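Local structure of immune protein (Enterobacter cloacae, 6D7Y) at residues T14-F19 with A124-E129; E38-S43 with L63-S68; L98-N103 with L113-Y118. The protein binds the toxic C-terminal tip of CdiA, an effector of contact-dependent growth inhibition, and as its immunity protein probably neutralises it. One frame throughout, in Å; residues are numbered along the deposited sequence.

Interaction 1 (T14-F19 with A124-E129); sequences TSRLFF and ADFGFE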
loop_
_atom_site.group_PDB
_atom_site.type_symbol
_atom_site.label_atom_id
_atom_site.label_comp_id
_atom_site.label_asym_id
_atom_site.label_seq_id
_atom_site.Cartn_x
_atom_site.Cartn_y
_atom_site.Cartn_z
ATOM N N THR B 14 4.468 -13.796 -0.339
ATOM C CA THR B 14 3.314 -14.145 -1.199
ATOM C C THR B 14 2.292 -15.084 -0.571
ATOM O O THR B 14 1.146 -15.096 -1.005
ATOM C CB THR B 14 3.729 -14.667 -2.595
ATOM O OG1 THR B 14 4.418 -15.916 -2.476
ATOM C CG2 THR B 14 4.612 -13.627 -3.320
ATOM N N SER B 15 2.708 -15.858 0.437
ATOM C CA SER B 15 1.788 -16.745 1.167
ATOM C C SER B 15 0.900 -15.957 2.145
ATOM O O SER B 15 -0.130 -16.464 2.575
ATOM C CB SER B 15 2.549 -17.821 1.957
ATOM O OG SER B 15 3.239 -18.712 1.100
ATOM N N ARG B 16 1.318 -14.734 2.495
ATOM C CA ARG B 16 0.597 -13.867 3.443
ATOM C C ARG B 16 -0.117 -12.703 2.748
ATOM O O ARG B 16 -0.824 -11.941 3.403
ATOM C CB ARG B 16 1.585 -13.248 4.444
ATOM C CG ARG B 16 2.526 -14.219 5.153
ATOM C CD ARG B 16 1.882 -15.096 6.212
ATOM N NE ARG B 16 1.464 -14.337 7.400
ATOM C CZ ARG B 16 0.209 -14.026 7.739
ATOM N NH1 ARG B 16 -0.008 -13.327 8.850
ATOM N NH2 ARG B 16 -0.838 -14.421 7.013
ATOM N N LEU B 17 0.098 -12.556 1.439
ATOM C CA LEU B 17 -0.500 -11.465 0.649
ATOM C C LEU B 17 -2.003 -11.249 0.862
ATOM O O LEU B 17 -2.425 -10.147 1.185
ATOM C CB LEU B 17 -0.202 -11.686 -0.836
ATOM C CG LEU B 17 -0.742 -10.662 -1.836
ATOM C CD1 LEU B 17 -0.341 -9.246 -1.451
ATOM C CD2 LEU B 17 -0.250 -11.025 -3.229
ATOM N N PHE B 18 -2.813 -12.277 0.648
ATOM C CA PHE B 18 -4.261 -12.148 0.871
ATOM C C PHE B 18 -4.592 -11.572 2.254
ATOM O O PHE B 18 -5.408 -10.675 2.383
ATOM C CB PHE B 18 -4.972 -13.498 0.720
ATOM C CG PHE B 18 -6.414 -13.471 1.176
ATOM C CD1 PHE B 18 -7.419 -12.979 0.344
ATOM C CD2 PHE B 18 -6.761 -13.910 2.446
ATOM C CE1 PHE B 18 -8.743 -12.942 0.772
ATOM C CE2 PHE B 18 -8.079 -13.871 2.880
ATOM C CZ PHE B 18 -9.075 -13.394 2.040
ATOM N N PHE B 19 -3.944 -12.096 3.287
ATOM C CA PHE B 19 -4.213 -11.654 4.657
ATOM C C PHE B 19 -3.727 -10.225 4.915
ATOM O O PHE B 19 -4.340 -9.481 5.689
ATOM C CB PHE B 19 -3.677 -12.710 5.628
ATOM C CG PHE B 19 -4.268 -14.076 5.369
ATOM C CD1 PHE B 19 -5.554 -14.383 5.810
ATOM C CD2 PHE B 19 -3.569 -15.035 4.624
ATOM C CE1 PHE B 19 -6.123 -15.617 5.534
ATOM C CE2 PHE B 19 -4.130 -16.278 4.357
ATOM C CZ PHE B 19 -5.413 -16.569 4.809
ATOM N N ALA B 124 6.158 -8.023 11.767
ATOM C CA ALA B 124 6.395 -9.379 12.293
ATOM C C ALA B 124 5.317 -10.404 11.942
ATOM O O ALA B 124 5.564 -11.596 12.031
ATOM C CB ALA B 124 6.569 -9.318 13.805
ATOM N N ASP B 125 4.138 -9.947 11.520
ATOM C CA ASP B 125 3.043 -10.863 11.212
ATOM C C ASP B 125 2.901 -11.171 9.734
ATOM O O ASP B 125 2.457 -12.263 9.377
ATOM C CB ASP B 125 1.715 -10.307 11.735
ATOM C CG ASP B 125 1.826 -9.795 13.150
ATOM O OD1 ASP B 125 2.546 -8.784 13.341
ATOM O OD2 ASP B 125 1.179 -10.369 14.052
ATOM N N PHE B 126 3.275 -10.228 8.873
ATOM C CA PHE B 126 3.116 -10.446 7.430
ATOM C C PHE B 126 4.408 -10.656 6.653
ATOM O O PHE B 126 4.363 -11.004 5.464
ATOM C CB PHE B 126 2.255 -9.352 6.827
ATOM C CG PHE B 126 0.886 -9.287 7.434
ATOM C CD1 PHE B 126 -0.110 -10.167 7.022
ATOM C CD2 PHE B 126 0.597 -8.376 8.437
ATOM C CE1 PHE B 126 -1.369 -10.118 7.589
ATOM C CE2 PHE B 126 -0.666 -8.331 9.010
ATOM C CZ PHE B 126 -1.648 -9.198 8.582
ATOM N N GLY B 127 5.540 -10.444 7.316
ATOM C CA GLY B 127 6.841 -10.689 6.715
ATOM C C GLY B 127 7.177 -10.037 5.386
ATOM O O GLY B 127 7.455 -10.733 4.405
ATOM N N PHE B 128 7.123 -8.712 5.348
ATOM C CA PHE B 128 7.548 -7.967 4.160
ATOM C C PHE B 128 8.997 -7.532 4.394
ATOM O O PHE B 128 9.377 -7.250 5.531
ATOM C CB PHE B 128 6.590 -6.813 3.828
ATOM C CG PHE B 128 6.013 -6.114 5.027
ATOM C CD1 PHE B 128 6.721 -5.108 5.692
ATOM C CD2 PHE B 128 4.726 -6.426 5.467
ATOM C CE1 PHE B 128 6.160 -4.444 6.779
ATOM C CE2 PHE B 128 4.168 -5.781 6.558
ATOM C CZ PHE B 128 4.879 -4.779 7.210
ATOM N N GLU B 129 9.813 -7.509 3.338
ATOM C CA GLU B 129 11.255 -7.174 3.470
ATOM C C GLU B 129 11.559 -5.756 3.979
ATOM O O GLU B 129 12.425 -5.571 4.822
ATOM C CB GLU B 129 11.997 -7.423 2.150
ATOM C CG GLU B 129 11.956 -8.875 1.694
ATOM C CD GLU B 129 12.789 -9.142 0.441
ATOM O OE1 GLU B 129 12.784 -10.301 -0.029
ATOM O OE2 GLU B 129 13.447 -8.203 -0.075
#

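Interaction 2 (E38-S43 with L63-S68); sequences EDFFSS and LYFGVS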
loop_
_atom_site.group_PDB
_atom_site.type_symbol
_atom_site.label_atom_id
_atom_site.label_comp_id
_atom_site.label_asym_id
_atom_site.label_seq_id
_atom_site.Cartn_x
_atom_site.Cartn_y
_atom_site.Cartn_z
ATOM N N GLU B 38 -3.801 -6.921 -16.954
ATOM C CA GLU B 38 -4.314 -7.972 -17.861
ATOM C C GLU B 38 -5.595 -8.439 -17.196
ATOM O O GLU B 38 -5.635 -8.533 -15.970
ATOM C CB GLU B 38 -3.389 -9.181 -18.104
ATOM C CG GLU B 38 -2.310 -9.034 -19.181
ATOM C CD GLU B 38 -0.983 -8.522 -18.681
ATOM O OE1 GLU B 38 -0.233 -7.929 -19.485
ATOM O OE2 GLU B 38 -0.676 -8.727 -17.494
ATOM N N ASP B 39 -6.645 -8.702 -17.972
ATOM C CA ASP B 39 -7.907 -9.165 -17.379
ATOM C C ASP B 39 -7.716 -10.612 -16.895
ATOM O O ASP B 39 -8.015 -11.577 -17.609
ATOM C CB ASP B 39 -9.081 -9.038 -18.358
ATOM C CG ASP B 39 -10.429 -9.317 -17.694
ATOM O OD1 ASP B 39 -10.499 -9.319 -16.445
ATOM O OD2 ASP B 39 -11.424 -9.523 -18.423
ATOM N N PHE B 40 -7.201 -10.728 -15.672
ATOM C CA PHE B 40 -6.900 -12.015 -15.045
ATOM C C PHE B 40 -8.001 -12.479 -14.099
ATOM O O PHE B 40 -8.057 -13.666 -13.765
ATOM C CB PHE B 40 -5.559 -11.946 -14.278
ATOM C CG PHE B 40 -5.636 -11.217 -12.953
ATOM C CD1 PHE B 40 -5.559 -9.823 -12.884
ATOM C CD2 PHE B 40 -5.758 -11.929 -11.762
ATOM C CE1 PHE B 40 -5.627 -9.158 -11.664
ATOM C CE2 PHE B 40 -5.826 -11.268 -10.539
ATOM C CZ PHE B 40 -5.759 -9.879 -10.490
ATOM N N PHE B 41 -8.868 -11.561 -13.661
ATOM C CA PHE B 41 -9.924 -11.934 -12.724
ATOM C C PHE B 41 -11.153 -11.040 -12.924
ATOM O O PHE B 41 -11.672 -10.442 -11.976
ATOM C CB PHE B 41 -9.360 -11.841 -11.298
ATOM C CG PHE B 41 -10.028 -12.750 -10.311
ATOM C CD1 PHE B 41 -9.764 -14.117 -10.342
ATOM C CD2 PHE B 41 -10.857 -12.254 -9.314
ATOM C CE1 PHE B 41 -10.352 -14.978 -9.431
ATOM C CE2 PHE B 41 -11.441 -13.112 -8.392
ATOM C CZ PHE B 41 -11.190 -14.478 -8.454
ATOM N N SER B 42 -11.602 -10.963 -14.180
ATOM C CA SER B 42 -12.780 -10.179 -14.603
ATOM C C SER B 42 -12.685 -8.680 -14.266
ATOM O O SER B 42 -11.624 -8.183 -13.878
ATOM C CB SER B 42 -14.077 -10.791 -14.034
ATOM O OG SER B 42 -14.181 -10.637 -12.631
ATOM N N SER B 43 -13.796 -7.972 -14.461
ATOM C CA SER B 43 -13.881 -6.544 -14.169
ATOM C C SER B 43 -14.543 -6.339 -12.802
ATOM O O SER B 43 -14.060 -5.556 -11.986
ATOM C CB SER B 43 -14.684 -5.834 -15.261
ATOM O OG SER B 43 -14.714 -4.438 -15.043
ATOM N N LEU B 63 2.467 -8.529 -13.396
ATOM C CA LEU B 63 1.053 -8.172 -13.318
ATOM C C LEU B 63 0.796 -7.136 -12.237
ATOM O O LEU B 63 1.429 -7.138 -11.202
ATOM C CB LEU B 63 0.253 -9.445 -12.989
ATOM C CG LEU B 63 -1.264 -9.441 -12.793
ATOM C CD1 LEU B 63 -1.984 -8.962 -14.044
ATOM C CD2 LEU B 63 -1.737 -10.852 -12.437
ATOM N N TYR B 64 -0.173 -6.269 -12.493
ATOM C CA TYR B 64 -0.583 -5.236 -11.562
ATOM C C TYR B 64 -2.074 -5.181 -11.464
ATOM O O TYR B 64 -2.760 -5.472 -12.424
ATOM C CB TYR B 64 -0.147 -3.851 -12.091
ATOM C CG TYR B 64 -0.946 -2.661 -11.539
ATOM C CD1 TYR B 64 -0.600 -2.069 -10.331
ATOM C CD2 TYR B 64 -2.034 -2.132 -12.236
ATOM C CE1 TYR B 64 -1.321 -0.998 -9.822
ATOM C CE2 TYR B 64 -2.764 -1.050 -11.734
ATOM C CZ TYR B 64 -2.396 -0.488 -10.527
ATOM O OH TYR B 64 -3.073 0.582 -9.996
ATOM N N PHE B 65 -2.556 -4.828 -10.284
ATOM C CA PHE B 65 -3.958 -4.485 -10.123
ATOM C C PHE B 65 -4.011 -3.412 -9.052
ATOM O O PHE B 65 -3.138 -3.325 -8.185
ATOM C CB PHE B 65 -4.898 -5.674 -9.861
ATOM C CG PHE B 65 -4.783 -6.297 -8.501
ATOM C CD1 PHE B 65 -5.605 -5.880 -7.467
ATOM C CD2 PHE B 65 -3.922 -7.350 -8.281
ATOM C CE1 PHE B 65 -5.541 -6.476 -6.224
ATOM C CE2 PHE B 65 -3.834 -7.948 -7.034
ATOM C CZ PHE B 65 -4.645 -7.507 -6.001
ATOM N N GLY B 66 -5.005 -2.551 -9.162
ATOM C CA GLY B 66 -5.171 -1.484 -8.216
ATOM C C GLY B 66 -6.621 -1.341 -7.868
ATOM O O GLY B 66 -7.509 -1.836 -8.582
ATOM N N VAL B 67 -6.858 -0.663 -6.761
ATOM C CA VAL B 67 -8.192 -0.453 -6.275
ATOM C C VAL B 67 -8.221 0.836 -5.486
ATOM O O VAL B 67 -7.250 1.177 -4.814
ATOM C CB VAL B 67 -8.657 -1.668 -5.418
ATOM C CG1 VAL B 67 -7.731 -1.920 -4.258
ATOM C CG2 VAL B 67 -10.065 -1.485 -4.909
ATOM N N SER B 68 -9.308 1.588 -5.620
ATOM C CA SER B 68 -9.470 2.805 -4.852
ATOM C C SER B 68 -10.131 2.422 -3.544
ATOM O O SER B 68 -11.033 1.572 -3.510
ATOM C CB SER B 68 -10.299 3.857 -5.605
ATOM O OG SER B 68 -9.592 4.302 -6.743
#

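Interaction 3 (L98-N103 with L113-Y118); sequences LCFYMN and LEFQKY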
loop_
_atom_site.group_PDB
_atom_site.type_symbol
_atom_site.label_atom_id
_atom_site.label_comp_id
_atom_site.label_asym_id
_atom_site.label_seq_id
_atom_site.Cartn_x
_atom_site.Cartn_y
_atom_site.Cartn_z
ATOM N N LEU B 98 0.345 2.142 -1.176
ATOM C CA LEU B 98 -0.799 3.041 -0.941
ATOM C C LEU B 98 -0.400 4.449 -1.338
ATOM O O LEU B 98 0.533 5.009 -0.749
ATOM C CB LEU B 98 -1.229 3.037 0.527
ATOM C CG LEU B 98 -1.960 1.798 1.065
ATOM C CD1 LEU B 98 -1.050 0.581 1.142
ATOM C CD2 LEU B 98 -2.508 2.097 2.456
ATOM N N CYS B 99 -1.140 5.064 -2.280
ATOM C CA CYS B 99 -0.816 6.418 -2.755
ATOM C C CYS B 99 -1.991 7.311 -2.395
ATOM O O CYS B 99 -3.137 6.888 -2.566
ATOM C CB CYS B 99 -0.652 6.435 -4.279
ATOM S SG CYS B 99 0.601 5.291 -4.893
ATOM N N PHE B 100 -1.693 8.513 -1.911
ATOM C CA PHE B 100 -2.699 9.501 -1.473
ATOM C C PHE B 100 -2.157 10.927 -1.524
ATOM O O PHE B 100 -0.968 11.159 -1.315
ATOM C CB PHE B 100 -3.145 9.186 -0.043
ATOM C CG PHE B 100 -2.004 9.106 0.941
ATOM C CD1 PHE B 100 -1.317 7.923 1.122
ATOM C CD2 PHE B 100 -1.627 10.219 1.684
ATOM C CE1 PHE B 100 -0.261 7.846 2.023
ATOM C CE2 PHE B 100 -0.589 10.158 2.584
ATOM C CZ PHE B 100 0.113 8.979 2.753
ATOM N N TYR B 101 -3.018 11.899 -1.838
ATOM C CA TYR B 101 -2.564 13.279 -1.852
ATOM C C TYR B 101 -2.655 13.892 -0.459
ATOM O O TYR B 101 -3.468 13.455 0.370
ATOM C CB TYR B 101 -3.407 14.147 -2.834
ATOM C CG TYR B 101 -3.144 13.853 -4.284
ATOM C CD1 TYR B 101 -3.845 12.859 -4.956
ATOM C CD2 TYR B 101 -2.190 14.570 -4.999
ATOM C CE1 TYR B 101 -3.598 12.586 -6.304
ATOM C CE2 TYR B 101 -1.935 14.308 -6.331
ATOM C CZ TYR B 101 -2.628 13.310 -6.980
ATOM O OH TYR B 101 -2.382 13.056 -8.313
HETATM N N MSE B 102 -1.826 14.908 -0.207
HETATM C CA MSE B 102 -1.886 15.695 1.035
HETATM C C MSE B 102 -1.702 17.119 0.583
HETATM O O MSE B 102 -0.986 17.374 -0.385
HETATM C CB MSE B 102 -0.862 15.337 2.104
HETATM C CG MSE B 102 -0.984 13.899 2.594
HETATM SE SE MSE B 102 -2.629 13.564 3.646
HETATM C CE MSE B 102 -2.355 14.875 5.096
ATOM N N ASN B 103 -2.343 18.062 1.267
ATOM C CA ASN B 103 -2.259 19.496 0.888
ATOM C C ASN B 103 -0.933 20.174 1.215
ATOM O O ASN B 103 -0.618 21.210 0.619
ATOM C CB ASN B 103 -3.420 20.300 1.499
ATOM C CG ASN B 103 -4.759 20.005 0.842
ATOM O OD1 ASN B 103 -4.819 19.524 -0.288
ATOM N ND2 ASN B 103 -5.844 20.332 1.538
ATOM N N LEU B 113 4.361 9.469 9.973
ATOM C CA LEU B 113 4.778 8.898 11.256
ATOM C C LEU B 113 3.758 7.892 11.775
ATOM O O LEU B 113 4.132 6.889 12.388
ATOM C CB LEU B 113 5.116 9.969 12.294
ATOM C CG LEU B 113 6.417 10.757 12.079
ATOM C CD1 LEU B 113 6.594 11.771 13.193
ATOM C CD2 LEU B 113 7.637 9.841 12.040
ATOM N N GLU B 114 2.481 8.134 11.510
ATOM C CA GLU B 114 1.445 7.182 11.896
ATOM C C GLU B 114 1.571 5.920 11.046
ATOM O O GLU B 114 1.428 4.816 11.570
ATOM C CB GLU B 114 0.045 7.799 11.810
ATOM C CG GLU B 114 -0.210 8.901 12.830
ATOM C CD GLU B 114 -0.204 8.446 14.293
ATOM O OE1 GLU B 114 -0.434 9.313 15.166
ATOM O OE2 GLU B 114 0.020 7.250 14.607
ATOM N N PHE B 115 1.858 6.069 9.746
ATOM C CA PHE B 115 2.072 4.888 8.900
ATOM C C PHE B 115 3.274 4.091 9.370
ATOM O O PHE B 115 3.230 2.855 9.394
ATOM C CB PHE B 115 2.265 5.244 7.423
ATOM C CG PHE B 115 1.000 5.241 6.621
ATOM C CD1 PHE B 115 0.397 4.034 6.291
ATOM C CD2 PHE B 115 0.455 6.412 6.141
ATOM C CE1 PHE B 115 -0.758 3.993 5.530
ATOM C CE2 PHE B 115 -0.694 6.382 5.365
ATOM C CZ PHE B 115 -1.302 5.169 5.059
ATOM N N GLN B 116 4.358 4.794 9.720
ATOM C CA GLN B 116 5.575 4.112 10.206
ATOM C C GLN B 116 5.249 3.207 11.405
ATOM O O GLN B 116 5.701 2.054 11.480
ATOM C CB GLN B 116 6.689 5.114 10.586
ATOM C CG GLN B 116 8.014 4.413 10.942
ATOM C CD GLN B 116 9.122 5.345 11.417
ATOM O OE1 GLN B 116 8.861 6.345 12.087
ATOM N NE2 GLN B 116 10.387 4.993 11.099
ATOM N N LYS B 117 4.487 3.743 12.353
ATOM C CA LYS B 117 4.088 2.980 13.543
ATOM C C LYS B 117 3.231 1.769 13.185
ATOM O O LYS B 117 3.476 0.651 13.666
ATOM C CB LYS B 117 3.297 3.860 14.509
ATOM C CG LYS B 117 4.066 5.015 15.119
ATOM C CD LYS B 117 3.122 5.873 15.952
ATOM C CE LYS B 117 3.820 7.081 16.551
ATOM N NZ LYS B 117 4.908 6.661 17.472
ATOM N N TYR B 118 2.207 2.013 12.371
ATOM C CA TYR B 118 1.299 0.976 11.898
ATOM C C TYR B 118 2.014 -0.170 11.184
ATOM O O TYR B 118 1.801 -1.342 11.512
ATOM C CB TYR B 118 0.223 1.568 10.970
ATOM C CG TYR B 118 -0.579 0.492 10.276
ATOM C CD1 TYR B 118 -1.428 -0.334 11.002
ATOM C CD2 TYR B 118 -0.475 0.288 8.906
ATOM C CE1 TYR B 118 -2.149 -1.342 10.389
ATOM C CE2 TYR B 118 -1.198 -0.715 8.279
ATOM C CZ TYR B 118 -2.035 -1.525 9.028
ATOM O OH TYR B 118 -2.756 -2.534 8.431
#

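Interaction 1 (T14-F19 with A124-E129)
Arg16 reaches across to the C-terminal end of helix 105-126 and grips the backbone oxygen of Asp125. The polar part of the contact is a fork of two donors on one acceptor. Arg16 NH1 lies 2.7 Å from Asp125 O with an N-H...O angle of 144°, and Arg16 NE adds a weak bond to the same Asp125 O at 3.0 Å. The NH1 donor stands above the carbonyl plane, 43° out of it. A chain bent at both chi2 and chi3 brings the guanidinium round to this oxygen, while Arg16 CB and CG pass alongside Phe126 O. The Asp125 carboxylate takes no part in the fork: its OD2 stays 6.1 Å from Arg16 NH1.

The packing part centres on Phe126. Its CD1 sits over one face of the flat, cationic guanidinium, toward the rim, 3.7 Å from Arg16 NH1, with the two planes only 25° apart. Farther along the same ring, Phe126 CE1 comes within 3.6 Å of Phe19 C and makes an apolar contact, at 4.0 Å, with Phe19 CB, which lies at the ring edge. Phe126 also packs on Leu20 and Glu23, so a large flat side chain suits this place between the two helices.

At Gly127 the chain takes a positive phi, easy for glycine, and helix 105-126 ends. Carbonyls at such an end lack a following helical turn and probably carry part of the helix's negative pole. A long, cationic arginine with several N-H groups is therefore well matched to Asp125 O, and probably gains from that polarity even at the protein surface.

Interaction 2 (E38-S43 with L63-S68)
Phe40 packs on Leu63 and Phe65 in an apolar contact that seats a loop on the antiparallel sheet. The loop leads from the outermost strand 30-36 toward helix 50-58, and an inverse gamma turn centred on Asp39 brings Phe40 in over strand 63-75, the strand next to 30-36 in the sheet. Alternation along that strand puts Leu63 and Phe65 on the same side, where both can meet the loop.

Phenylalanine suits position 40 because its flat ring has two faces and a far end to offer. One face takes Leu63 CD2 in a CH-pi contact, 4.0 Å from the Phe40 centroid and 15° off the normal; the opposite face is met by Phe41 CB. Branched Leu63 also brings its other methyl, CD1, to 3.9 Å from Phe40 CD1. The far end of the Phe40 ring meets Phe65 obliquely, with planes at 47° and centroids 5.8 Å apart.

Leu52 of helix 50-58 touches Phe40 as well, so the loop's aromatic joins helix and sheet. The helix also meets the strand directly, Phe56 lying edge-to-face with Phe65. Beside the Phe40 contact, the bent chain of Glu38 brings its OE2 to 3.7 Å from Leu63 CD1.

Interaction 3 (L98-N103 with L113-Y118)
Helix 105-126 packs on the antiparallel sheet, and here Phe115 of the helix meets Leu98 and Phe100 of strand 93-102, the strand that leads into it. Residues two apart on a strand point to the same side, so Leu98 and Phe100 present a leucine and a phenylalanine together to the helix. The backbones are well separated, with Leu98 CA and Phe115 CA 10.4 Å apart, a gap that long aromatic side chains bridge well.

Phe115 divides its ring between the two strand residues: its CE2 comes within 3.7 Å of Phe100 CE1, and its CE1 lies 4.0 Å from Leu98 CD2. The planes of Phe100 and Phe115 are only 21° from parallel, but with 5.6 Å between centroids the rings are displaced so far that little of one lies over the other. All three side chains are buried and no hydrogen bond crosses the contact, as expected of hydrophobic core.

Around this core, Phe72 of strand 63-75 touches both Leu98 and Phe115, Val7 of strand 3-10 adds to the bed under Phe115, and Val111, one helical turn earlier, packs on Phe100.

In the fold
Interactions 2 and 3 pack a loop and a helix on the antiparallel sheet, while interaction 1 joins two helix ends beside it. Interactions 2 and 3 reach the sheet through strands 63-75 and 93-102 and lie on opposite sides of the chain's centre, their own centres 24 Å apart. Interaction 1 is 20 Å from each, centre to centre, and shares helix 105-126 with interaction 3. Along the chain interaction 2 closes before interaction 3 opens, and both are nested inside the long loop closed by interaction 1. Leu17 also touches helix 50-58, so the elements packed on the sheet, from the 30-36 side to helix 105-126, are joined into one compact unit.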